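Local coordinates for uncharacterized protein (PDB 2R3S) that is a putative O-methyltransferase, probably transferring a methyl group from S-adenosylmethionine to a hydroxyl of a substrate not yet identified, at residues A182-Q185 with E191-G194; Y301-Y306 with Q329-Y334. All blocks are in the same frame, centred on the assembly; numbering follows the deposited sequence.

Interaction 1. Residues A182-Q185 with E191-G194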
loop_
_atom_site.group_PDB
_atom_site.type_symbol
_atom_site.label_atom_id
_atom_site.label_comp_id
_atom_site.label_asym_id
_atom_site.label_seq_id
_atom_site.Cartn_x
_atom_site.Cartn_y
_atom_site.Cartn_z
ATOM N N ALA A 182 -9.219 -30.834 -12.343
ATOM C CA ALA A 182 -9.627 -31.575 -11.137
ATOM C C ALA A 182 -10.900 -32.392 -11.359
ATOM O O ALA A 182 -11.014 -33.495 -10.828
ATOM C CB ALA A 182 -9.799 -30.632 -9.926
ATOM N N VAL A 183 -11.865 -31.853 -12.104
ATOM C CA VAL A 183 -13.049 -32.635 -12.471
ATOM C C VAL A 183 -12.560 -33.898 -13.209
ATOM O O VAL A 183 -12.929 -34.999 -12.854
ATOM C CB VAL A 183 -14.074 -31.805 -13.292
ATOM C CG1 VAL A 183 -15.198 -32.668 -13.790
ATOM C CG2 VAL A 183 -14.625 -30.656 -12.435
ATOM N N ALA A 184 -11.660 -33.740 -14.176
ATOM C CA ALA A 184 -11.118 -34.887 -14.923
ATOM C C ALA A 184 -10.403 -35.854 -14.011
ATOM O O ALA A 184 -10.577 -37.061 -14.149
ATOM C CB ALA A 184 -10.178 -34.419 -16.067
ATOM N N GLN A 185 -9.631 -35.345 -13.044
ATOM C CA GLN A 185 -8.886 -36.197 -12.105
ATOM C C GLN A 185 -9.811 -37.115 -11.307
ATOM O O GLN A 185 -9.470 -38.253 -11.025
ATOM C CB GLN A 185 -8.048 -35.340 -11.139
ATOM C CG GLN A 185 -7.616 -36.039 -9.837
ATOM C CD GLN A 185 -7.085 -35.079 -8.783
ATOM O OE1 GLN A 185 -6.711 -33.951 -9.084
ATOM N NE2 GLN A 185 -7.049 -35.535 -7.537
ATOM N N GLU A 191 -14.856 -35.719 -20.151
ATOM C CA GLU A 191 -14.104 -35.027 -21.181
ATOM C C GLU A 191 -14.246 -33.537 -20.912
ATOM O O GLU A 191 -15.370 -33.050 -20.737
ATOM C CB GLU A 191 -14.647 -35.358 -22.577
ATOM C CG GLU A 191 -14.510 -36.842 -22.980
ATOM C CD GLU A 191 -13.102 -37.232 -23.391
ATOM O OE1 GLU A 191 -12.353 -36.366 -23.894
ATOM O OE2 GLU A 191 -12.747 -38.419 -23.208
ATOM N N ILE A 192 -13.115 -32.825 -20.907
ATOM C CA ILE A 192 -13.046 -31.417 -20.525
ATOM C C ILE A 192 -12.762 -30.529 -21.718
ATOM O O ILE A 192 -11.863 -30.793 -22.519
ATOM C CB ILE A 192 -11.931 -31.142 -19.478
ATOM C CG1 ILE A 192 -11.931 -32.191 -18.359
ATOM C CG2 ILE A 192 -12.086 -29.756 -18.926
ATOM C CD1 ILE A 192 -13.242 -32.356 -17.589
ATOM N N PHE A 193 -13.544 -29.473 -21.844
ATOM C CA PHE A 193 -13.321 -28.482 -22.869
ATOM C C PHE A 193 -13.033 -27.145 -22.202
ATOM O O PHE A 193 -13.878 -26.601 -21.465
ATOM C CB PHE A 193 -14.532 -28.393 -23.803
ATOM C CG PHE A 193 -14.758 -29.639 -24.584
ATOM C CD1 PHE A 193 -15.309 -30.751 -23.974
ATOM C CD2 PHE A 193 -14.402 -29.710 -25.912
ATOM C CE1 PHE A 193 -15.503 -31.930 -24.674
ATOM C CE2 PHE A 193 -14.601 -30.864 -26.618
ATOM C CZ PHE A 193 -15.160 -31.987 -25.991
ATOM N N GLY A 194 -11.843 -26.623 -22.468
ATOM C CA GLY A 194 -11.412 -25.355 -21.917
ATOM C C GLY A 194 -11.507 -24.242 -22.908
ATOM O O GLY A 194 -11.018 -24.362 -24.028
#
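In the beta-alpha-beta unit formed by strand 168-172, helix 178-186 and strand 191-196, the last turn of the helix meets the start of the returning strand through V183, A184 and I192. The unit belongs to the Rossmann-like sheet of the O-methyltransferase domain, and five residues link the two segments, so the contact lies just beside the turn of the crossover. The backbones come nearest at A184 and I192, whose CA atoms are 6.9 Å apart. The gap is bridged by a methyl group on one side and an ethyl arm on the other: A184 CB points at the strand and rests on I192 CG1 at 3.6 Å, with I192 CD1 at 4.0 Å from the same methyl. CD1 turns across the helix, toward V183, and also lies 4.0 Å from A184 N. Within the helix segment it also meets V183 CG1, a looser touch at 4.3 Å, which makes the tip of I192 a bridge between two consecutive helix residues. The torsions account for this reach. CG1 of I192 stands opposite its own carbonyl carbon and beside the backbone N (chi1 -45°), and the second torsion of -57° folds CD1 rather than extending it, so that the ethyl arm lies across the helix instead of thrusting into it. Around the pair, V183 and I192 both also pack on V169 of the neighbouring strand 168-172, and A184 touches V213. Backbone bonds of I192 to R216 and H218 fix its strand against the outermost strand 217-221. All three touching side chains are buried and purely aliphatic, and the two segments together bury 99 Å². The chemistry is therefore dispersion and exclusion of water, with helix and strand held by the fit of methyl groups, not by directional bonds.

Interaction 2. Residues Y301-Y306 with Q329-Y334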
loop_
_atom_site.group_PDB
_atom_site.type_symbol
_atom_site.label_atom_id
_atom_site.label_comp_id
_atom_site.label_asym_id
_atom_site.label_seq_id
_atom_site.Cartn_x
_atom_site.Cartn_y
_atom_site.Cartn_z
ATOM N N TYR A 301 -19.919 -9.087 -7.441
ATOM C CA TYR A 301 -21.355 -9.204 -7.363
ATOM C C TYR A 301 -21.803 -10.051 -6.182
ATOM O O TYR A 301 -21.205 -11.075 -5.868
ATOM C CB TYR A 301 -21.885 -9.815 -8.657
ATOM C CG TYR A 301 -21.764 -8.915 -9.860
ATOM C CD1 TYR A 301 -22.498 -7.746 -9.955
ATOM C CD2 TYR A 301 -20.934 -9.247 -10.920
ATOM C CE1 TYR A 301 -22.385 -6.922 -11.064
ATOM C CE2 TYR A 301 -20.856 -8.454 -12.037
ATOM C CZ TYR A 301 -21.562 -7.285 -12.097
ATOM O OH TYR A 301 -21.453 -6.478 -13.195
ATOM N N THR A 302 -22.881 -9.615 -5.540
ATOM C CA THR A 302 -23.493 -10.361 -4.419
ATOM C C THR A 302 -24.339 -11.526 -4.939
ATOM O O THR A 302 -24.605 -11.603 -6.142
ATOM C CB THR A 302 -24.382 -9.446 -3.598
ATOM O OG1 THR A 302 -25.441 -8.989 -4.442
ATOM C CG2 THR A 302 -23.578 -8.226 -3.050
ATOM N N PHE A 303 -24.733 -12.446 -4.049
ATOM C CA PHE A 303 -25.518 -13.617 -4.444
ATOM C C PHE A 303 -26.853 -13.194 -5.029
ATOM O O PHE A 303 -27.210 -13.646 -6.084
ATOM C CB PHE A 303 -25.768 -14.577 -3.293
ATOM C CG PHE A 303 -26.733 -15.674 -3.645
ATOM C CD1 PHE A 303 -26.392 -16.631 -4.586
ATOM C CD2 PHE A 303 -28.000 -15.719 -3.088
ATOM C CE1 PHE A 303 -27.284 -17.643 -4.943
ATOM C CE2 PHE A 303 -28.894 -16.726 -3.435
ATOM C CZ PHE A 303 -28.531 -17.692 -4.368
ATOM N N ALA A 304 -27.574 -12.327 -4.330
ATOM C CA ALA A 304 -28.783 -11.729 -4.857
ATOM C C ALA A 304 -28.604 -11.191 -6.287
ATOM O O ALA A 304 -29.497 -11.338 -7.111
ATOM C CB ALA A 304 -29.258 -10.600 -3.927
ATOM N N GLU A 305 -27.468 -10.550 -6.585
ATOM C CA GLU A 305 -27.242 -10.033 -7.930
ATOM C C GLU A 305 -27.048 -11.164 -8.930
ATOM O O GLU A 305 -27.591 -11.114 -10.027
ATOM C CB GLU A 305 -26.057 -9.094 -7.973
ATOM C CG GLU A 305 -26.380 -7.705 -7.475
ATOM C CD GLU A 305 -25.147 -6.828 -7.327
ATOM O OE1 GLU A 305 -24.089 -7.325 -6.901
ATOM O OE2 GLU A 305 -25.226 -5.630 -7.623
ATOM N N TYR A 306 -26.296 -12.187 -8.540
ATOM C CA TYR A 306 -26.062 -13.343 -9.405
ATOM C C TYR A 306 -27.307 -14.228 -9.586
ATOM O O TYR A 306 -27.526 -14.772 -10.656
ATOM C CB TYR A 306 -24.928 -14.218 -8.857
ATOM C CG TYR A 306 -23.513 -13.746 -9.179
ATOM C CD1 TYR A 306 -23.189 -13.275 -10.437
ATOM C CD2 TYR A 306 -22.496 -13.837 -8.233
ATOM C CE1 TYR A 306 -21.908 -12.865 -10.745
ATOM C CE2 TYR A 306 -21.199 -13.426 -8.535
ATOM C CZ TYR A 306 -20.919 -12.952 -9.805
ATOM O OH TYR A 306 -19.667 -12.539 -10.140
ATOM N N GLN A 329 -16.271 -17.949 -2.954
ATOM C CA GLN A 329 -17.589 -18.561 -2.736
ATOM C C GLN A 329 -18.075 -19.236 -4.026
ATOM O O GLN A 329 -17.605 -18.873 -5.117
ATOM C CB GLN A 329 -18.588 -17.486 -2.293
ATOM C CG GLN A 329 -18.289 -16.824 -0.932
ATOM C CD GLN A 329 -17.194 -15.716 -0.965
ATOM O OE1 GLN A 329 -16.989 -15.012 -1.963
ATOM N NE2 GLN A 329 -16.512 -15.560 0.156
ATOM N N VAL A 330 -18.991 -20.209 -3.900
ATOM C CA VAL A 330 -19.570 -20.926 -5.069
ATOM C C VAL A 330 -21.101 -20.717 -5.221
ATOM O O VAL A 330 -21.818 -20.684 -4.236
ATOM C CB VAL A 330 -19.206 -22.441 -5.054
ATOM C CG1 VAL A 330 -20.086 -23.214 -5.991
ATOM C CG2 VAL A 330 -17.727 -22.670 -5.424
ATOM N N ILE A 331 -21.574 -20.502 -6.453
ATOM C CA ILE A 331 -22.999 -20.588 -6.803
ATOM C C ILE A 331 -23.214 -21.765 -7.764
ATOM O O ILE A 331 -22.574 -21.823 -8.808
ATOM C CB ILE A 331 -23.494 -19.303 -7.497
ATOM C CG1 ILE A 331 -23.451 -18.132 -6.529
ATOM C CG2 ILE A 331 -24.909 -19.456 -8.034
ATOM C CD1 ILE A 331 -23.643 -16.814 -7.197
ATOM N N VAL A 332 -24.088 -22.708 -7.415
ATOM C CA VAL A 332 -24.547 -23.729 -8.361
ATOM C C VAL A 332 -25.892 -23.312 -8.948
ATOM O O VAL A 332 -26.826 -23.013 -8.194
ATOM C CB VAL A 332 -24.682 -25.094 -7.713
ATOM C CG1 VAL A 332 -25.167 -26.122 -8.731
ATOM C CG2 VAL A 332 -23.326 -25.505 -7.085
ATOM N N ALA A 333 -25.961 -23.232 -10.278
ATOM C CA ALA A 333 -27.195 -22.966 -11.014
ATOM C C ALA A 333 -27.641 -24.248 -11.715
ATOM O O ALA A 333 -26.808 -25.055 -12.116
ATOM C CB ALA A 333 -27.016 -21.870 -12.008
ATOM N N TYR A 334 -28.963 -24.414 -11.838
ATOM C CA TYR A 334 -29.598 -25.601 -12.421
ATOM C C TYR A 334 -30.419 -25.120 -13.586
ATOM O O TYR A 334 -31.141 -24.124 -13.471
ATOM C CB TYR A 334 -30.505 -26.288 -11.398
ATOM C CG TYR A 334 -29.747 -26.749 -10.192
ATOM C CD1 TYR A 334 -29.451 -25.866 -9.148
ATOM C CD2 TYR A 334 -29.287 -28.055 -10.098
ATOM C CE1 TYR A 334 -28.712 -26.285 -8.015
ATOM C CE2 TYR A 334 -28.560 -28.489 -8.996
ATOM C CZ TYR A 334 -28.278 -27.602 -7.947
ATOM O OH TYR A 334 -27.560 -28.052 -6.841
#
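I331, in the middle of strand 329-334, reaches from the sheet to the first turn of helix 303-312. Its CB is directed at the helix, and the first torsion (chi1 -66°) sets CG1 opposite the carbonyl carbon. From there CG1 meets the F303 ring at its edge and in its plane, 3.8 Å from F303 CD1. An extended second torsion (chi2 168°) carries the tip CD1 into the angle between the two aromatic residues. There I331 CD1 keeps to the F303 edge, also 3.8 Å from F303 CD1. It closes tightly on Y306, 3.3 Å from Y306 CB. The ring atom Y306 CD2 lies 3.4 Å from I331 CD1. The approach to the Y306 ring is oblique, and the two side chains cross at about a right angle. The helix start is fixed by a capping box, in which E305 OE1 accepts from T302 N at 2.9 Å while E305 N gives a weak bond to T302 OG1; R278 pairs with E305 as well. I331 and F303 both also touch L320 of the edge strand 317-321. Shortening I331 to an alanine removes CG1 and CD1, which would probably leave a gap between the F303 edge and Y306 CB. I331 and Y306 are buried and F303 partly exposed; their close carbon-to-carbon approach implies attachment by shape, while the capping bonds lie at the helix start.

Interaction 1 is wholly buried, whereas in interaction 2 F303 is partly exposed. Both join a helix to the same seven-stranded mixed sheet, yet they share no helix or strand: their centres lie 22 Å apart and their nearest atoms about 11 Å. Interaction 1 sits toward one end of the strand order, on a strand next to the outermost 217-221, and interaction 2 toward the other, on the antiparallel strand next to 317-321. In each a single isoleucine supplies the strand side. The difference is in the helix: interaction 1 answers it with small aliphatic groups near the C-terminal end of its helix, whereas interaction 2 uses two aromatic residues at the capped N-terminal end, and buries more surface.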